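Local structure of Rpb7-binding protein seb1 (Schizosaccharomyces pombe 972h-, 5MDT) at residues L11-E15 and Y50-P55; M34-N40 and D89-G95; A117-K121 and L147-M151. The protein drives transcription termination by binding RNA polymerase II and nascent RNA, with this CTD-interacting domain probably recognising the polymerase's C-terminal tail. All coordinates share one frame; numbering follows the deposited sequence.

Interaction 1 (L11-E15 and Y50-P55)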
ATOM      1  N   LEU A  11       1.923 -11.386  -7.429  1.00 32.21           N
ATOM      2  CA  LEU A  11       0.846 -10.450  -7.808  1.00 30.75           C
ATOM      3  C   LEU A  11      -0.003 -11.018  -8.956  1.00 37.58           C
ATOM      4  O   LEU A  11      -1.239 -10.907  -8.922  1.00 37.14           O
ATOM      5  CB  LEU A  11       1.404  -9.058  -8.160  1.00 28.46           C
ATOM      6  CG  LEU A  11       2.074  -8.263  -7.026  1.00 30.02           C
ATOM      7  CD1 LEU A  11       2.719  -6.989  -7.577  1.00 29.91           C
ATOM      8  CD2 LEU A  11       1.095  -7.936  -5.888  1.00 30.58           C
ATOM      9  N   ASP A  12       0.648 -11.694  -9.929  1.00 36.98           N
ATOM     10  CA  ASP A  12      -0.053 -12.379 -11.033  1.00 38.87           C
ATOM     11  C   ASP A  12      -0.998 -13.447 -10.506  1.00 44.24           C
ATOM     12  O   ASP A  12      -2.143 -13.508 -10.955  1.00 45.49           O
ATOM     13  CB  ASP A  12       0.948 -13.031 -11.993  1.00 41.50           C
ATOM     14  CG  ASP A  12       1.626 -12.050 -12.927  1.00 52.73           C
ATOM     15  OD1 ASP A  12       1.116 -10.904 -13.073  1.00 51.37           O
ATOM     16  OD2 ASP A  12       2.652 -12.425 -13.530  1.00 59.89           O
ATOM     17  N   SER A  13      -0.532 -14.288  -9.552  1.00 41.26           N
ATOM     18  CA  SER A  13      -1.376 -15.335  -8.943  1.00 43.05           C
ATOM     19  C   SER A  13      -2.558 -14.704  -8.195  1.00 45.09           C
ATOM     20  O   SER A  13      -3.692 -15.167  -8.340  1.00 45.71           O
ATOM     21  CB  SER A  13      -0.563 -16.197  -7.980  1.00 47.29           C
ATOM     22  OG  SER A  13       0.439 -16.926  -8.668  1.00 55.40           O
ATOM     23  N   LEU A  14      -2.304 -13.629  -7.437  1.00 40.61           N
ATOM     24  CA  LEU A  14      -3.360 -12.939  -6.676  1.00 39.65           C
ATOM     25  C   LEU A  14      -4.427 -12.352  -7.594  1.00 41.29           C
ATOM     26  O   LEU A  14      -5.619 -12.391  -7.268  1.00 40.28           O
ATOM     27  CB  LEU A  14      -2.743 -11.851  -5.790  1.00 37.61           C
ATOM     28  CG  LEU A  14      -3.640 -11.254  -4.708  1.00 42.42           C
ATOM     29  CD1 LEU A  14      -3.994 -12.308  -3.618  1.00 42.99           C
ATOM     30  CD2 LEU A  14      -2.943 -10.067  -4.062  1.00 44.74           C
ATOM     31  N   GLU A  15      -4.006 -11.855  -8.759  1.00 37.80           N
ATOM     32  CA  GLU A  15      -4.924 -11.292  -9.753  1.00 38.34           C
ATOM     33  C   GLU A  15      -5.969 -12.328 -10.196  1.00 46.86           C
ATOM     34  O   GLU A  15      -7.130 -11.969 -10.400  1.00 46.61           O
ATOM     35  CB  GLU A  15      -4.135 -10.810 -10.974  1.00 38.74           C
ATOM     36  CG  GLU A  15      -4.899  -9.784 -11.783  1.00 45.90           C
ATOM     37  CD  GLU A  15      -4.153  -9.258 -12.990  1.00 58.08           C
ATOM     38  OE1 GLU A  15      -2.912  -9.422 -13.047  1.00 48.26           O
ATOM     39  OE2 GLU A  15      -4.818  -8.698 -13.891  1.00 55.44           O
ATOM     40  N   TYR A  50      -0.289  -3.341 -10.347  1.00 25.11           N
ATOM     41  CA  TYR A  50      -1.251  -4.379  -9.961  1.00 25.28           C
ATOM     42  C   TYR A  50      -2.560  -3.759  -9.504  1.00 28.98           C
ATOM     43  O   TYR A  50      -3.620  -4.163  -9.991  1.00 29.54           O
ATOM     44  CB  TYR A  50      -0.676  -5.294  -8.846  1.00 26.35           C
ATOM     45  CG  TYR A  50      -1.735  -6.235  -8.287  1.00 27.82           C
ATOM     46  CD1 TYR A  50      -2.184  -7.329  -9.022  1.00 29.69           C
ATOM     47  CD2 TYR A  50      -2.312  -6.006  -7.037  1.00 28.68           C
ATOM     48  CE1 TYR A  50      -3.187  -8.174  -8.534  1.00 32.75           C
ATOM     49  CE2 TYR A  50      -3.342  -6.825  -6.556  1.00 29.77           C
ATOM     50  CZ  TYR A  50      -3.760  -7.915  -7.303  1.00 33.76           C
ATOM     51  OH  TYR A  50      -4.770  -8.741  -6.884  1.00 33.75           O
ATOM     52  N   ALA A  51      -2.507  -2.776  -8.566  1.00 26.93           N
ATOM     53  CA  ALA A  51      -3.750  -2.175  -8.041  1.00 28.45           C
ATOM     54  C   ALA A  51      -4.611  -1.575  -9.143  1.00 31.90           C
ATOM     55  O   ALA A  51      -5.830  -1.729  -9.146  1.00 32.86           O
ATOM     56  CB  ALA A  51      -3.419  -1.111  -7.021  1.00 29.34           C
ATOM     57  N   LYS A  52      -3.973  -0.937 -10.110  1.00 29.17           N
ATOM     58  CA  LYS A  52      -4.736  -0.268 -11.179  1.00 30.17           C
ATOM     59  C   LYS A  52      -5.360  -1.270 -12.148  1.00 33.48           C
ATOM     60  O   LYS A  52      -6.476  -1.042 -12.589  1.00 34.52           O
ATOM     61  CB  LYS A  52      -3.803   0.711 -11.918  1.00 31.52           C
ATOM     62  CG  LYS A  52      -3.396   1.943 -11.079  1.00 32.60           C
ATOM     63  CD  LYS A  52      -4.566   2.932 -10.774  1.00 36.80           C
ATOM     64  CE  LYS A  52      -4.924   3.753 -11.988  1.00 39.59           C
ATOM     65  NZ  LYS A  52      -6.108   4.650 -11.763  1.00 38.68           N
ATOM     66  N   ARG A  53      -4.686  -2.407 -12.440  1.00 30.36           N
ATOM     67  CA  ARG A  53      -5.262  -3.382 -13.396  1.00 31.33           C
ATOM     68  C   ARG A  53      -6.171  -4.408 -12.754  1.00 34.42           C
ATOM     69  O   ARG A  53      -6.924  -5.075 -13.453  1.00 36.42           O
ATOM     70  CB  ARG A  53      -4.162  -4.118 -14.196  1.00 31.69           C
ATOM     71  CG  ARG A  53      -3.372  -5.161 -13.398  1.00 36.32           C
ATOM     72  CD  ARG A  53      -2.234  -5.784 -14.222  1.00 34.25           C
ATOM     73  NE  ARG A  53      -1.695  -6.955 -13.520  1.00 38.52           N
ATOM     74  CZ  ARG A  53      -0.547  -6.977 -12.851  1.00 40.88           C
ATOM     75  NH1 ARG A  53       0.266  -5.934 -12.869  1.00 30.48           N
ATOM     76  NH2 ARG A  53      -0.174  -8.086 -12.212  1.00 39.65           N
ATOM     77  N   ALA A  54      -6.067  -4.579 -11.442  1.00 31.55           N
ATOM     78  CA  ALA A  54      -6.783  -5.627 -10.735  1.00 31.44           C
ATOM     79  C   ALA A  54      -8.297  -5.572 -10.863  1.00 35.77           C
ATOM     80  O   ALA A  54      -8.848  -4.481 -11.028  1.00 36.86           O
ATOM     81  CB  ALA A  54      -6.371  -5.627  -9.261  1.00 31.36           C
ATOM     82  N   PRO A  55      -9.003  -6.732 -10.795  1.00 36.82           N
ATOM     83  CA  PRO A  55     -10.482  -6.695 -10.808  1.00 37.68           C
ATOM     84  C   PRO A  55     -11.022  -5.771  -9.702  1.00 39.65           C
ATOM     85  O   PRO A  55     -10.338  -5.562  -8.697  1.00 36.91           O
ATOM     86  CB  PRO A  55     -10.858  -8.141 -10.468  1.00 41.57           C
ATOM     87  CG  PRO A  55      -9.725  -8.945 -10.978  1.00 44.94           C
ATOM     88  CD  PRO A  55      -8.515  -8.118 -10.632  1.00 38.70           C
TER
HETATM   89  O   HOH W   1       2.577  -8.597 -11.611  1.00 38.63           O
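A salt-bridge network of D12, E15 and R53 joins helix 4-16 to the C-terminal end of helix 40-53 in the all-helical CTD-interacting domain. R53 grips E15 side-on: NE and NH2 both donate to one carboxylate oxygen. R53 NE to E15 OE1 is 2.8 Å, with an N-H...O angle of 160°. R53 NH2 to the same OE1 is longer and more bent, at 3.2 Å and 136°. OE1 lies in the guanidinium plane, but both nitrogens reach it from above the carboxylate plane, on the same face. R53 NH2 also bridges to D12 OD1 at 3.2 Å, and a water links these two atoms by a second path. The positive group is thus shared between two acids one helical turn apart, which is likely to damp their mutual repulsion.

Beside the charged groups the contact is apolar. With chi1 at 171°, Y50 turns its CG to the side opposite the backbone N, and the ring extends across to helix 4-16. L11 CD2 lies over one ring face, and E15 CB sits at the ring edge, 3.7 Å from Y50 CE1. I65 of helix 59-79 touches both L11 and L14. P55 CD packs against E15 CG where the chain leaves helix 40-53. At the far end of the ring, Y50 OH comes 3.5 Å from L14 CG.

Interaction 2 (M34-N40 and D89-G95)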
ATOM      1  N   MET A  34      11.287  -5.932   1.605  1.00 35.90           N
ATOM      2  CA  MET A  34      12.242  -5.578   2.657  1.00 38.31           C
ATOM      3  C   MET A  34      13.601  -6.199   2.407  1.00 44.09           C
ATOM      4  O   MET A  34      14.602  -5.685   2.920  1.00 49.07           O
ATOM      5  CB  MET A  34      11.723  -6.012   4.052  1.00 41.71           C
ATOM      6  CG  MET A  34      10.505  -5.228   4.506  1.00 44.67           C
ATOM      7  SD  MET A  34      10.845  -3.455   4.718  1.00 49.38           S
ATOM      8  CE  MET A  34      11.661  -3.504   6.379  1.00 50.72           C
ATOM      9  N   GLU A  35      13.655  -7.321   1.662  1.00 38.03           N
ATOM     10  CA  GLU A  35      14.950  -7.982   1.378  1.00 40.56           C
ATOM     11  C   GLU A  35      15.671  -7.312   0.192  1.00 45.16           C
ATOM     12  O   GLU A  35      16.844  -7.586  -0.076  1.00 45.24           O
ATOM     13  CB  GLU A  35      14.738  -9.470   1.059  1.00 42.38           C
ATOM     14  CG  GLU A  35      14.309 -10.330   2.249  1.00 45.87           C
ATOM     15  CD  GLU A  35      13.553 -11.607   1.925  1.00 58.24           C
ATOM     16  OE1 GLU A  35      13.433 -11.955   0.729  1.00 55.07           O
ATOM     17  OE2 GLU A  35      13.033 -12.237   2.872  1.00 55.71           O
ATOM     18  N   ASN A  36      14.969  -6.420  -0.512  1.00 40.11           N
ATOM     19  CA  ASN A  36      15.491  -5.774  -1.713  1.00 39.93           C
ATOM     20  C   ASN A  36      15.410  -4.252  -1.749  1.00 42.12           C
ATOM     21  O   ASN A  36      15.274  -3.673  -2.825  1.00 39.39           O
ATOM     22  CB  ASN A  36      14.834  -6.440  -2.930  1.00 38.75           C
ATOM     23  CG  ASN A  36      15.217  -7.888  -3.057  1.00 50.75           C
ATOM     24  OD1 ASN A  36      14.427  -8.769  -2.735  1.00 48.18           O
ATOM     25  ND2 ASN A  36      16.397  -8.155  -3.604  1.00 41.03           N
ATOM     26  N   VAL A  37      15.513  -3.613  -0.570  1.00 42.27           N
ATOM     27  CA  VAL A  37      15.225  -2.192  -0.348  1.00 41.98           C
ATOM     28  C   VAL A  37      15.850  -1.246  -1.392  1.00 42.46           C
ATOM     29  O   VAL A  37      15.220  -0.245  -1.720  1.00 40.51           O
ATOM     30  CB  VAL A  37      15.572  -1.746   1.104  1.00 47.72           C
ATOM     31  CG1 VAL A  37      17.075  -1.587   1.323  1.00 50.63           C
ATOM     32  CG2 VAL A  37      14.832  -0.464   1.462  1.00 47.40           C
ATOM     33  N   SER A  38      17.068  -1.539  -1.919  1.00 38.49           N
ATOM     34  CA  SER A  38      17.651  -0.633  -2.917  1.00 38.91           C
ATOM     35  C   SER A  38      16.813  -0.558  -4.192  1.00 41.21           C
ATOM     36  O   SER A  38      16.924   0.416  -4.939  1.00 41.23           O
ATOM     37  CB  SER A  38      19.089  -1.018  -3.259  1.00 45.38           C
ATOM     38  OG  SER A  38      19.152  -2.324  -3.809  1.00 50.68           O
ATOM     39  N   GLU A  39      15.951  -1.572  -4.413  1.00 38.91           N
ATOM     40  CA  GLU A  39      15.078  -1.626  -5.582  1.00 36.93           C
ATOM     41  C   GLU A  39      13.654  -1.215  -5.247  1.00 37.52           C
ATOM     42  O   GLU A  39      12.746  -1.551  -5.988  1.00 33.68           O
ATOM     43  CB  GLU A  39      15.119  -3.029  -6.225  1.00 37.86           C
ATOM     44  CG  GLU A  39      16.478  -3.368  -6.832  1.00 44.69           C
ATOM     45  CD  GLU A  39      16.894  -2.548  -8.040  1.00 79.50           C
ATOM     46  OE1 GLU A  39      16.137  -2.514  -9.037  1.00 80.26           O
ATOM     47  OE2 GLU A  39      18.006  -1.975  -8.006  1.00 86.79           O
ATOM     48  N   ASN A  40      13.450  -0.438  -4.160  1.00 35.38           N
ATOM     49  CA  ASN A  40      12.102  -0.043  -3.721  1.00 31.57           C
ATOM     50  C   ASN A  40      11.278   0.651  -4.824  1.00 32.46           C
ATOM     51  O   ASN A  40      10.069   0.472  -4.852  1.00 30.77           O
ATOM     52  CB  ASN A  40      12.127   0.776  -2.433  1.00 33.09           C
ATOM     53  CG  ASN A  40      12.748   2.141  -2.567  1.00 41.32           C
ATOM     54  OD1 ASN A  40      12.115   3.083  -3.070  1.00 36.07           O
ATOM     55  ND2 ASN A  40      13.970   2.295  -2.059  1.00 38.67           N
ATOM     56  N   ASP A  89      16.692   7.762  -0.991  1.00 55.44           N
ATOM     57  CA  ASP A  89      16.013   7.140  -2.131  1.00 52.04           C
ATOM     58  C   ASP A  89      16.183   5.616  -2.225  1.00 52.36           C
ATOM     59  O   ASP A  89      15.185   4.907  -2.368  1.00 48.74           O
ATOM     60  CB  ASP A  89      16.443   7.830  -3.436  1.00 54.89           C
ATOM     61  CG  ASP A  89      16.067   9.305  -3.499  1.00 76.67           C
ATOM     62  OD1 ASP A  89      14.994   9.674  -2.953  1.00 78.49           O
ATOM     63  OD2 ASP A  89      16.838  10.093  -4.103  1.00 86.18           O
ATOM     64  N   ALA A  90      17.426   5.117  -2.073  1.00 49.34           N
ATOM     65  CA  ALA A  90      17.731   3.686  -2.169  1.00 48.22           C
ATOM     66  C   ALA A  90      17.553   2.935  -0.851  1.00 49.82           C
ATOM     67  O   ALA A  90      17.936   1.768  -0.762  1.00 48.70           O
ATOM     68  CB  ALA A  90      19.155   3.493  -2.684  1.00 50.96           C
ATOM     69  N   SER A  91      17.008   3.597   0.185  1.00 46.75           N
ATOM     70  CA  SER A  91      16.840   2.973   1.486  1.00 45.32           C
ATOM     71  C   SER A  91      15.385   3.031   1.973  1.00 47.40           C
ATOM     72  O   SER A  91      14.496   3.410   1.201  1.00 45.20           O
ATOM     73  CB  SER A  91      17.787   3.594   2.515  1.00 50.53           C
ATOM     74  OG  SER A  91      17.863   2.793   3.683  1.00 57.81           O
ATOM     75  N   PHE A  92      15.120   2.582   3.212  1.00 46.20           N
ATOM     76  CA  PHE A  92      13.752   2.421   3.738  1.00 44.31           C
ATOM     77  C   PHE A  92      12.891   3.671   3.655  1.00 47.21           C
ATOM     78  O   PHE A  92      11.732   3.564   3.272  1.00 44.10           O
ATOM     79  CB  PHE A  92      13.777   1.873   5.163  1.00 47.96           C
ATOM     80  CG  PHE A  92      14.453   0.530   5.258  1.00 49.56           C
ATOM     81  CD1 PHE A  92      13.786  -0.630   4.877  1.00 50.49           C
ATOM     82  CD2 PHE A  92      15.772   0.427   5.698  1.00 55.35           C
ATOM     83  CE1 PHE A  92      14.430  -1.870   4.919  1.00 52.79           C
ATOM     84  CE2 PHE A  92      16.410  -0.815   5.756  1.00 58.81           C
ATOM     85  CZ  PHE A  92      15.734  -1.955   5.370  1.00 55.06           C
ATOM     86  N   SER A  93      13.447   4.848   4.004  1.00 47.00           N
ATOM     87  CA  SER A  93      12.713   6.119   3.919  1.00 47.47           C
ATOM     88  C   SER A  93      12.292   6.452   2.472  1.00 48.51           C
ATOM     89  O   SER A  93      11.232   7.053   2.278  1.00 46.35           O
ATOM     90  CB  SER A  93      13.514   7.262   4.532  1.00 53.67           C
ATOM     91  OG  SER A  93      14.832   7.309   4.015  1.00 58.28           O
ATOM     92  N   GLY A  94      13.117   6.051   1.487  1.00 44.19           N
ATOM     93  CA  GLY A  94      12.811   6.200   0.065  1.00 41.81           C
ATOM     94  C   GLY A  94      11.597   5.377  -0.305  1.00 41.21           C
ATOM     95  O   GLY A  94      10.661   5.895  -0.910  1.00 39.62           O
ATOM     96  N   GLY A  95      11.557   4.125   0.161  1.00 37.97           N
ATOM     97  CA  GLY A  95      10.406   3.253  -0.090  1.00 35.28           C
ATOM     98  C   GLY A  95       9.136   3.775   0.562  1.00 39.37           C
ATOM     99  O   GLY A  95       8.061   3.734  -0.042  1.00 37.80           O
TER
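The 3-10 turn at 37-38, between helices 23-35 and 40-53, runs close beside the turn that leads into helix 92-113, and S38 and A90 have their CA atoms 4.4 Å apart. Here two loop corners of the CTD-interacting domain meet. The backbones come near enough for a CA-H...O contact from S38 CA to A90 O, at 3.2 Å. S91 is the N-cap residue of helix 92-113, but its hydroxyl makes no capping bond and goes instead to E82.

N40 carries the polar part. Its CG stands between the backbone N and the carbonyl carbon (chi1 68°), which turns the amide to the other loop. ND2 donates to D89 O at 2.9 Å, and the bond is nearly straight at 172°. It lies in the carbonyl plane of D89 and in the amide plane of N40. ND2 also donates to V37 O within its own loop, at 2.9 Å. One amide nitrogen therefore ties both turns together. V37 O also accepts from N40 N. The other end of the amide, OD1, accepts from K98 of helix 92-113, so the amide is held at both ends and its flip is fixed. OD1 also rests 3.4 Å from G95 CA. At G95 a side chain would crowd N40 CB.

The apolar part centres on F92. V37 CG2 sits over one ring face in a CH-pi contact, 3.9 Å from the centroid. M34 reaches the ring by a different route, a Met-aromatic contact with SD at the edge. Its chain bends at chi2 and chi3, and it also touches F73 of helix 59-79. The bend leaves the methyl M34 CE 3.5 Å from F92 CE1.

Interaction 3 (A117-K121 and L147-M151)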
ATOM      1  N   ALA A 117     -19.077  -2.243   0.347  1.00 51.99           N
ATOM      2  CA  ALA A 117     -18.715  -2.972   1.566  1.00 52.30           C
ATOM      3  C   ALA A 117     -17.215  -2.893   1.897  1.00 52.92           C
ATOM      4  O   ALA A 117     -16.829  -3.107   3.048  1.00 52.23           O
ATOM      5  CB  ALA A 117     -19.131  -4.427   1.441  1.00 54.65           C
ATOM      6  N   HIS A 118     -16.366  -2.638   0.888  1.00 47.59           N
ATOM      7  CA  HIS A 118     -14.922  -2.553   1.112  1.00 45.56           C
ATOM      8  C   HIS A 118     -14.513  -1.180   1.615  1.00 49.03           C
ATOM      9  O   HIS A 118     -13.426  -1.039   2.167  1.00 47.41           O
ATOM     10  CB  HIS A 118     -14.158  -2.887  -0.186  1.00 44.37           C
ATOM     11  CG  HIS A 118     -14.216  -4.340  -0.552  1.00 47.88           C
ATOM     12  ND1 HIS A 118     -13.581  -4.818  -1.687  1.00 47.24           N
ATOM     13  CD2 HIS A 118     -14.788  -5.382   0.103  1.00 51.81           C
ATOM     14  CE1 HIS A 118     -13.782  -6.124  -1.692  1.00 48.59           C
ATOM     15  NE2 HIS A 118     -14.512  -6.513  -0.631  1.00 51.67           N
ATOM     16  N   LEU A 119     -15.370  -0.169   1.440  1.00 47.14           N
ATOM     17  CA  LEU A 119     -15.011   1.209   1.777  1.00 48.53           C
ATOM     18  C   LEU A 119     -14.767   1.424   3.290  1.00 51.26           C
ATOM     19  O   LEU A 119     -13.727   1.991   3.640  1.00 50.31           O
ATOM     20  CB  LEU A 119     -15.994   2.215   1.178  1.00 51.43           C
ATOM     21  CG  LEU A 119     -16.122   2.129  -0.362  1.00 55.92           C
ATOM     22  CD1 LEU A 119     -17.129   3.152  -0.884  1.00 59.35           C
ATOM     23  CD2 LEU A 119     -14.747   2.196  -1.077  1.00 56.09           C
ATOM     24  N   PRO A 120     -15.564   0.846   4.202  1.00 48.00           N
ATOM     25  CA  PRO A 120     -15.246   1.024   5.632  1.00 48.32           C
ATOM     26  C   PRO A 120     -13.914   0.365   6.008  1.00 49.23           C
ATOM     27  O   PRO A 120     -13.299   0.764   6.998  1.00 51.69           O
ATOM     28  CB  PRO A 120     -16.394   0.324   6.365  1.00 52.20           C
ATOM     29  CG  PRO A 120     -17.421   0.032   5.370  1.00 57.34           C
ATOM     30  CD  PRO A 120     -16.849   0.138   3.999  1.00 51.75           C
ATOM     31  N   LYS A 121     -13.489  -0.666   5.257  1.00 45.52           N
ATOM     32  CA  LYS A 121     -12.209  -1.365   5.502  1.00 43.52           C
ATOM     33  C   LYS A 121     -11.016  -0.434   5.213  1.00 46.07           C
ATOM     34  O   LYS A 121      -9.966  -0.557   5.850  1.00 45.16           O
ATOM     35  CB  LYS A 121     -12.128  -2.682   4.693  1.00 43.03           C
ATOM     36  CG  LYS A 121     -13.254  -3.700   5.001  1.00 45.96           C
ATOM     37  CD  LYS A 121     -13.152  -4.272   6.405  1.00 50.96           C
ATOM     38  CE  LYS A 121     -14.304  -5.172   6.799  1.00 51.05           C
ATOM     39  NZ  LYS A 121     -14.372  -5.315   8.276  1.00 51.61           N
ATOM     40  N   LEU A 147     -13.542   9.044   1.558  1.00 53.49           N
ATOM     41  CA  LEU A 147     -14.228   7.790   1.872  1.00 51.85           C
ATOM     42  C   LEU A 147     -15.633   8.034   2.427  1.00 58.27           C
ATOM     43  O   LEU A 147     -16.592   7.421   1.949  1.00 56.82           O
ATOM     44  CB  LEU A 147     -13.381   6.917   2.831  1.00 49.95           C
ATOM     45  CG  LEU A 147     -12.098   6.358   2.214  1.00 51.42           C
ATOM     46  CD1 LEU A 147     -11.081   5.995   3.294  1.00 51.76           C
ATOM     47  CD2 LEU A 147     -12.392   5.154   1.342  1.00 52.05           C
ATOM     48  N   LYS A 148     -15.766   8.983   3.377  1.00 58.95           N
ATOM     49  CA  LYS A 148     -17.040   9.350   4.006  1.00 64.03           C
ATOM     50  C   LYS A 148     -18.033   9.847   2.950  1.00 70.87           C
ATOM     51  O   LYS A 148     -19.186   9.419   2.957  1.00 73.64           O
ATOM     52  CB  LYS A 148     -16.823  10.397   5.113  1.00 70.10           C
ATOM     53  CG  LYS A 148     -16.008   9.899   6.317  1.00 83.39           C
ATOM     54  CD  LYS A 148     -16.811   9.068   7.315  1.00 91.78           C
ATOM     55  CE  LYS A 148     -16.031   8.838   8.584  1.00 98.51           C
ATOM     56  NZ  LYS A 148     -16.715   7.878   9.490  1.00105.45           N
ATOM     57  N   ASP A 149     -17.558  10.688   2.004  1.00 68.72           N
ATOM     58  CA  ASP A 149     -18.337  11.205   0.873  1.00 69.21           C
ATOM     59  C   ASP A 149     -18.816  10.056  -0.014  1.00 68.29           C
ATOM     60  O   ASP A 149     -19.981  10.023  -0.397  1.00 69.75           O
ATOM     61  CB  ASP A 149     -17.486  12.170   0.028  1.00 71.40           C
ATOM     62  CG  ASP A 149     -17.236  13.550   0.615  1.00 88.94           C
ATOM     63  OD1 ASP A 149     -17.708  13.815   1.745  1.00 91.75           O
ATOM     64  OD2 ASP A 149     -16.534  14.348  -0.036  1.00 97.94           O
ATOM     65  N   ALA A 150     -17.928   9.093  -0.306  1.00 61.09           N
ATOM     66  CA  ALA A 150     -18.251   7.954  -1.163  1.00 58.73           C
ATOM     67  C   ALA A 150     -19.302   6.994  -0.577  1.00 64.19           C
ATOM     68  O   ALA A 150     -20.040   6.371  -1.339  1.00 64.81           O
ATOM     69  CB  ALA A 150     -16.996   7.198  -1.496  1.00 55.16           C
ATOM     70  N   MET A 151     -19.387   6.892   0.748  1.00 60.85           N
ATOM     71  CA  MET A 151     -20.304   5.936   1.387  1.00 61.75           C
ATOM     72  C   MET A 151     -21.790   6.332   1.381  1.00 71.33           C
ATOM     73  O   MET A 151     -22.624   5.698   2.022  1.00 69.39           O
ATOM     74  CB  MET A 151     -19.746   5.471   2.724  1.00 63.33           C
ATOM     75  CG  MET A 151     -18.462   4.729   2.506  1.00 63.11           C
ATOM     76  SD  MET A 151     -17.910   3.697   3.854  1.00 67.72           S
ATOM     77  CE  MET A 151     -17.290   4.950   4.982  1.00 64.97           C
TER
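L119 packs into the end of helix 137-150, where L119 and P120 of helix 119-131 meet it in the C-terminal helical hairpin. These two helices follow each other in the chain, and the contact lies at the open end of the pair. No hydrogen bond crosses it.

The close part is L119 against M151. M151 SD lies 3.6 Å from L119 CB, and M151 CG lies 3.8 Å from the same atom. The two side chains slide past each other in opposite directions, so they meet alongside. M151 CG is anti to its carbonyl carbon (chi1 -63°), and the chain then stays extended to SD and bends at chi3. The sulfur thereby also reaches the proline ring, with M151 SD 3.7 Å from P120 CD.

On the inner side the fit between the segments is looser. L119 CD1 stands 4.1 Å from A150 CB, and L119 CD2 is 4.5 Å from L147 CD2. L147 instead spreads over further neighbours, I122 and L123 of helix 119-131, while I111 of helix 92-113 touches both L147 and A150. On the solvent side P120 and M151 are partly exposed.

With an alanine at M151, L119 CB and the P120 ring would probably lose the sulfur and methylene they pack on, leaving a gap at this end of the hairpin. With no hydrogen bond or charge pair across it, the contact rests on van der Waals packing of mainly apolar side chains, not on directional bonds.

Overall arrangement
The three contacts sit at separate places in one all-helical domain and do not touch. Interactions 1 and 2 have centres about 22 Å apart and share helix 40-53, interaction 2 at its start and interaction 1 at its end. Their segments alternate along the chain, so this helix is fastened near both its ends. Interaction 3 comes later in the chain, with its centre about 21 Å from that of interaction 1 and about 31 Å from that of interaction 2. Interactions 2 and 3 lie on opposite sides of the chain's centre. Helix 59-79 touches residues of all three segment pairs. Interaction 1 joins two early helices, interaction 3 two late ones, and interaction 2 links early to late.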